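PDB 2QRY: thiamine-binding periplasmic protein from Escherichia coli, which binds thiamine, thiamine phosphate and thiamine diphosphate in the periplasm and serves as the solute-binding component of the ThiBPQ ABC importer. Local coordinates for residues S77-L85 with S256-L266. Sequence-based numbering, arbitrary orientation.
Sequences SKADVVLGL and SKQPELAQKFL
Asp80 and Ser256 make the one direct polar bond between 77-85 and 256-266: Ser256 OG donates to Asp80 OD1 over 2.9 Å, arriving on the anti side of that oxygen and 25° out of the carboxylate plane. The same OD1 accepts a second hydrogen bond, from a water 2.6 Å away, which in turn accepts from Lys257 N. Past this polar end, along the strand, the contact turns apolar. Val81 spreads its two methyls over the helix: with CG1 anti to the backbone N (chi1 -180°), CG2 is left to meet Ala262 CB at 3.9 Å and CG1 lies 4.1 Å from Leu266 CD2, the two side chains passing in opposite directions. Farther on, Leu83 crosses Phe265 at about a right angle and sets CD1 against the ring edge, 4.1 Å from Phe265 CE1.

A second shell supports the carboxylate, the serine and the ring. Ser256 OG accepts from Gln258 N at 3.2 Å, an ST turn leading into the N-cap residue; Asp80 OD2 is held by Thr26 N, and Phe47 packs edge-to-face with Phe265. With an alanine here in place of Ser256, Asp80 OD1 would probably lose its hydroxyl donor and Gln258 N its ST-turn acceptor, leaving the helix approach less firmly held.

Helix 259-269 thus packs, 21° from parallel by the short-segment axes, on strand 81-86, which lies between strands 24-29 and 243-252 in one lobe of the periplasmic binding protein fold. Leu83's side chain stays about 9 Å from the bound thiamin phosphate, so this is structural packing. Its chemistry implies a division of labour: the buried carboxylate probably ties the helix approach to the strand's start, while apolar packing holds the following turns.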
ATOM      1  N   SER A  77      -1.589  22.797  -7.014  1.00 27.64           N
ATOM      2  CA  SER A  77      -1.548  21.919  -5.851  1.00 29.08           C
ATOM      3  C   SER A  77      -0.827  22.582  -4.683  1.00 29.03           C
ATOM      4  O   SER A  77       0.129  23.333  -4.876  1.00 29.04           O
ATOM      5  CB  SER A  77      -0.839  20.612  -6.201  1.00 28.44           C
ATOM      6  OG  SER A  77      -0.661  19.816  -5.043  1.00 29.40           O
ATOM      7  N   LYS A  78      -1.280  22.306  -3.469  1.00 28.96           N
ATOM      8  CA  LYS A  78      -0.628  22.897  -2.317  1.00 31.00           C
ATOM      9  C   LYS A  78       0.337  21.917  -1.667  1.00 29.45           C
ATOM     10  O   LYS A  78       0.967  22.226  -0.653  1.00 30.37           O
ATOM     11  CB  LYS A  78      -1.670  23.410  -1.311  1.00 34.00           C
ATOM     12  CG  LYS A  78      -2.720  22.410  -0.857  1.00 39.05           C
ATOM     13  CD  LYS A  78      -3.855  23.135  -0.128  1.00 40.73           C
ATOM     14  CE  LYS A  78      -4.836  22.175   0.547  1.00 42.43           C
ATOM     15  NZ  LYS A  78      -4.289  21.559   1.797  1.00 44.98           N
ATOM     16  N   ALA A  79       0.478  20.746  -2.279  1.00 26.87           N
ATOM     17  CA  ALA A  79       1.372  19.721  -1.761  1.00 26.35           C
ATOM     18  C   ALA A  79       2.833  19.938  -2.150  1.00 25.60           C
ATOM     19  O   ALA A  79       3.142  20.376  -3.257  1.00 25.98           O
ATOM     20  CB  ALA A  79       0.921  18.350  -2.233  1.00 24.08           C
ATOM     21  N   ASP A  80       3.720  19.618  -1.217  1.00 26.07           N
ATOM     22  CA  ASP A  80       5.162  19.717  -1.418  1.00 26.27           C
ATOM     23  C   ASP A  80       5.659  18.293  -1.657  1.00 25.66           C
ATOM     24  O   ASP A  80       6.596  18.060  -2.418  1.00 26.08           O
ATOM     25  CB  ASP A  80       5.836  20.293  -0.169  1.00 26.66           C
ATOM     26  CG  ASP A  80       5.414  21.725   0.120  1.00 27.71           C
ATOM     27  OD1 ASP A  80       5.630  22.592  -0.755  1.00 30.21           O
ATOM     28  OD2 ASP A  80       4.878  21.985   1.218  1.00 26.33           O
ATOM     29  N   VAL A  81       5.009  17.342  -0.998  1.00 25.11           N
ATOM     30  CA  VAL A  81       5.364  15.934  -1.126  1.00 25.02           C
ATOM     31  C   VAL A  81       4.111  15.055  -1.131  1.00 24.95           C
ATOM     32  O   VAL A  81       3.146  15.332  -0.421  1.00 26.16           O
ATOM     33  CB  VAL A  81       6.253  15.457   0.058  1.00 24.33           C
ATOM     34  CG1 VAL A  81       6.603  13.989  -0.113  1.00 23.84           C
ATOM     35  CG2 VAL A  81       7.513  16.286   0.141  1.00 23.31           C
ATOM     36  N   VAL A  82       4.127  14.006  -1.947  1.00 24.27           N
ATOM     37  CA  VAL A  82       3.020  13.060  -1.988  1.00 23.76           C
ATOM     38  C   VAL A  82       3.561  11.756  -1.421  1.00 22.44           C
ATOM     39  O   VAL A  82       4.398  11.112  -2.051  1.00 22.51           O
ATOM     40  CB  VAL A  82       2.522  12.796  -3.423  1.00 22.71           C
ATOM     41  CG1 VAL A  82       1.507  11.661  -3.409  1.00 19.79           C
ATOM     42  CG2 VAL A  82       1.898  14.061  -4.003  1.00 23.09           C
ATOM     43  N   LEU A  83       3.098  11.380  -0.232  1.00 20.57           N
ATOM     44  CA  LEU A  83       3.546  10.148   0.415  1.00 19.86           C
ATOM     45  C   LEU A  83       2.453   9.072   0.358  1.00 19.28           C
ATOM     46  O   LEU A  83       1.346   9.279   0.841  1.00 20.01           O
ATOM     47  CB  LEU A  83       3.922  10.435   1.868  1.00 18.58           C
ATOM     48  CG  LEU A  83       4.479   9.290   2.724  1.00 19.27           C
ATOM     49  CD1 LEU A  83       5.445   9.858   3.771  1.00 15.73           C
ATOM     50  CD2 LEU A  83       3.339   8.514   3.378  1.00 15.38           C
ATOM     51  N   GLY A  84       2.756   7.927  -0.238  1.00 17.27           N
ATOM     52  CA  GLY A  84       1.748   6.892  -0.306  1.00 16.20           C
ATOM     53  C   GLY A  84       1.456   6.329  -1.682  1.00 15.13           C
ATOM     54  O   GLY A  84       0.478   5.617  -1.848  1.00 15.23           O
ATOM     55  N   LEU A  85       2.261   6.664  -2.682  1.00 16.23           N
ATOM     56  CA  LEU A  85       2.052   6.085  -4.004  1.00 17.35           C
ATOM     57  C   LEU A  85       2.852   4.804  -3.886  1.00 17.85           C
ATOM     58  O   LEU A  85       3.395   4.532  -2.828  1.00 17.64           O
ATOM     59  CB  LEU A  85       2.656   6.959  -5.097  1.00 17.57           C
ATOM     60  CG  LEU A  85       2.092   8.360  -5.308  1.00 19.80           C
ATOM     61  CD1 LEU A  85       2.834   9.026  -6.462  1.00 19.48           C
ATOM     62  CD2 LEU A  85       0.605   8.281  -5.614  1.00 17.50           C
ATOM     63  N   SER A 256       6.692  22.620  -5.988  1.00 29.44           N
ATOM     64  CA  SER A 256       6.914  22.946  -4.586  1.00 30.81           C
ATOM     65  C   SER A 256       7.681  24.247  -4.378  1.00 31.87           C
ATOM     66  O   SER A 256       8.707  24.480  -5.019  1.00 32.83           O
ATOM     67  CB  SER A 256       7.671  21.820  -3.888  1.00 30.25           C
ATOM     68  OG  SER A 256       7.863  22.145  -2.522  1.00 28.83           O
ATOM     69  N   LYS A 257       7.186  25.087  -3.473  1.00 31.91           N
ATOM     70  CA  LYS A 257       7.851  26.347  -3.166  1.00 32.24           C
ATOM     71  C   LYS A 257       8.817  26.185  -1.986  1.00 32.62           C
ATOM     72  O   LYS A 257       9.422  27.157  -1.515  1.00 32.60           O
ATOM     73  CB  LYS A 257       6.810  27.436  -2.882  1.00 34.08           C
ATOM     74  CG  LYS A 257       6.156  27.952  -4.155  1.00 36.61           C
ATOM     75  CD  LYS A 257       4.981  28.878  -3.910  1.00 38.27           C
ATOM     76  CE  LYS A 257       4.513  29.475  -5.241  1.00 42.17           C
ATOM     77  NZ  LYS A 257       3.295  30.337  -5.133  1.00 44.64           N
ATOM     78  N   GLN A 258       8.963  24.943  -1.527  1.00 30.96           N
ATOM     79  CA  GLN A 258       9.862  24.608  -0.427  1.00 29.69           C
ATOM     80  C   GLN A 258      10.694  23.392  -0.841  1.00 29.49           C
ATOM     81  O   GLN A 258      10.714  22.378  -0.146  1.00 29.84           O
ATOM     82  CB  GLN A 258       9.067  24.275   0.837  1.00 29.97           C
ATOM     83  CG  GLN A 258       8.278  25.431   1.452  1.00 32.28           C
ATOM     84  CD  GLN A 258       9.151  26.414   2.217  1.00 33.53           C
ATOM     85  OE1 GLN A 258      10.283  26.101   2.585  1.00 34.74           O
ATOM     86  NE2 GLN A 258       8.617  27.604   2.475  1.00 34.47           N
ATOM     87  N   PRO A 259      11.406  23.485  -1.974  1.00 29.12           N
ATOM     88  CA  PRO A 259      12.238  22.382  -2.471  1.00 30.51           C
ATOM     89  C   PRO A 259      13.176  21.797  -1.418  1.00 32.09           C
ATOM     90  O   PRO A 259      13.140  20.601  -1.139  1.00 33.20           O
ATOM     91  CB  PRO A 259      13.020  23.017  -3.619  1.00 29.10           C
ATOM     92  CG  PRO A 259      12.154  24.135  -4.062  1.00 29.07           C
ATOM     93  CD  PRO A 259      11.636  24.702  -2.769  1.00 28.76           C
ATOM     94  N   GLU A 260      14.012  22.650  -0.838  1.00 33.18           N
ATOM     95  CA  GLU A 260      14.980  22.225   0.166  1.00 35.50           C
ATOM     96  C   GLU A 260      14.357  21.384   1.287  1.00 35.90           C
ATOM     97  O   GLU A 260      14.830  20.283   1.579  1.00 34.77           O
ATOM     98  CB  GLU A 260      15.689  23.450   0.753  1.00 37.53           C
ATOM     99  CG  GLU A 260      17.018  23.136   1.420  1.00 43.27           C
ATOM    100  CD  GLU A 260      17.733  24.375   1.931  1.00 47.59           C
ATOM    101  OE1 GLU A 260      17.803  25.378   1.182  1.00 49.18           O
ATOM    102  OE2 GLU A 260      18.238  24.340   3.075  1.00 49.56           O
ATOM    103  N   LEU A 261      13.305  21.901   1.919  1.00 35.62           N
ATOM    104  CA  LEU A 261      12.636  21.170   2.993  1.00 36.21           C
ATOM    105  C   LEU A 261      12.091  19.841   2.481  1.00 37.12           C
ATOM    106  O   LEU A 261      12.305  18.794   3.092  1.00 37.42           O
ATOM    107  CB  LEU A 261      11.474  21.982   3.564  1.00 36.36           C
ATOM    108  CG  LEU A 261      11.609  22.557   4.971  1.00 36.01           C
ATOM    109  CD1 LEU A 261      10.235  23.020   5.439  1.00 35.96           C
ATOM    110  CD2 LEU A 261      12.152  21.508   5.924  1.00 35.67           C
ATOM    111  N   ALA A 262      11.374  19.895   1.362  1.00 37.08           N
ATOM    112  CA  ALA A 262      10.792  18.697   0.768  1.00 37.32           C
ATOM    113  C   ALA A 262      11.844  17.605   0.662  1.00 37.64           C
ATOM    114  O   ALA A 262      11.585  16.437   0.966  1.00 36.86           O
ATOM    115  CB  ALA A 262      10.235  19.014  -0.622  1.00 36.17           C
ATOM    116  N   GLN A 263      13.036  17.998   0.233  1.00 37.79           N
ATOM    117  CA  GLN A 263      14.127  17.055   0.064  1.00 39.28           C
ATOM    118  C   GLN A 263      14.731  16.603   1.388  1.00 38.56           C
ATOM    119  O   GLN A 263      15.241  15.485   1.490  1.00 37.67           O
ATOM    120  CB  GLN A 263      15.174  17.673  -0.860  1.00 40.67           C
ATOM    121  CG  GLN A 263      14.539  18.065  -2.182  1.00 46.52           C
ATOM    122  CD  GLN A 263      15.497  18.677  -3.180  1.00 49.60           C
ATOM    123  OE1 GLN A 263      16.156  19.679  -2.899  1.00 51.65           O
ATOM    124  NE2 GLN A 263      15.567  18.081  -4.369  1.00 51.12           N
ATOM    125  N   LYS A 264      14.670  17.458   2.401  1.00 37.49           N
ATOM    126  CA  LYS A 264      15.197  17.079   3.701  1.00 39.14           C
ATOM    127  C   LYS A 264      14.221  16.080   4.310  1.00 38.30           C
ATOM    128  O   LYS A 264      14.600  15.229   5.114  1.00 37.02           O
ATOM    129  CB  LYS A 264      15.363  18.302   4.612  1.00 40.71           C
ATOM    130  CG  LYS A 264      16.403  19.293   4.107  1.00 44.05           C
ATOM    131  CD  LYS A 264      17.124  20.009   5.238  1.00 46.56           C
ATOM    132  CE  LYS A 264      16.214  20.950   6.010  1.00 48.21           C
ATOM    133  NZ  LYS A 264      16.977  21.675   7.077  1.00 48.67           N
ATOM    134  N   PHE A 265      12.957  16.183   3.913  1.00 38.51           N
ATOM    135  CA  PHE A 265      11.948  15.262   4.417  1.00 37.05           C
ATOM    136  C   PHE A 265      12.107  13.899   3.757  1.00 36.49           C
ATOM    137  O   PHE A 265      11.934  12.868   4.403  1.00 36.13           O
ATOM    138  CB  PHE A 265      10.541  15.800   4.160  1.00 36.16           C
ATOM    139  CG  PHE A 265       9.458  14.845   4.564  1.00 34.83           C
ATOM    140  CD1 PHE A 265       8.940  13.934   3.649  1.00 34.15           C
ATOM    141  CD2 PHE A 265       8.998  14.816   5.874  1.00 33.69           C
ATOM    142  CE1 PHE A 265       7.984  13.010   4.036  1.00 33.70           C
ATOM    143  CE2 PHE A 265       8.044  13.895   6.273  1.00 34.14           C
ATOM    144  CZ  PHE A 265       7.535  12.989   5.352  1.00 34.93           C
ATOM    145  N   LEU A 266      12.441  13.897   2.472  1.00 36.46           N
ATOM    146  CA  LEU A 266      12.626  12.652   1.736  1.00 37.30           C
ATOM    147  C   LEU A 266      13.857  11.881   2.219  1.00 38.12           C
ATOM    148  O   LEU A 266      13.834  10.653   2.292  1.00 38.01           O
ATOM    149  CB  LEU A 266      12.735  12.935   0.233  1.00 35.75           C
ATOM    150  CG  LEU A 266      11.452  13.464  -0.431  1.00 37.01           C
ATOM    151  CD1 LEU A 266      11.713  13.790  -1.894  1.00 35.06           C
ATOM    152  CD2 LEU A 266      10.336  12.429  -0.307  1.00 35.88           C
TER
HETATM  153  O   HOH W   1       4.851  24.922  -1.529  1.00 24.64           O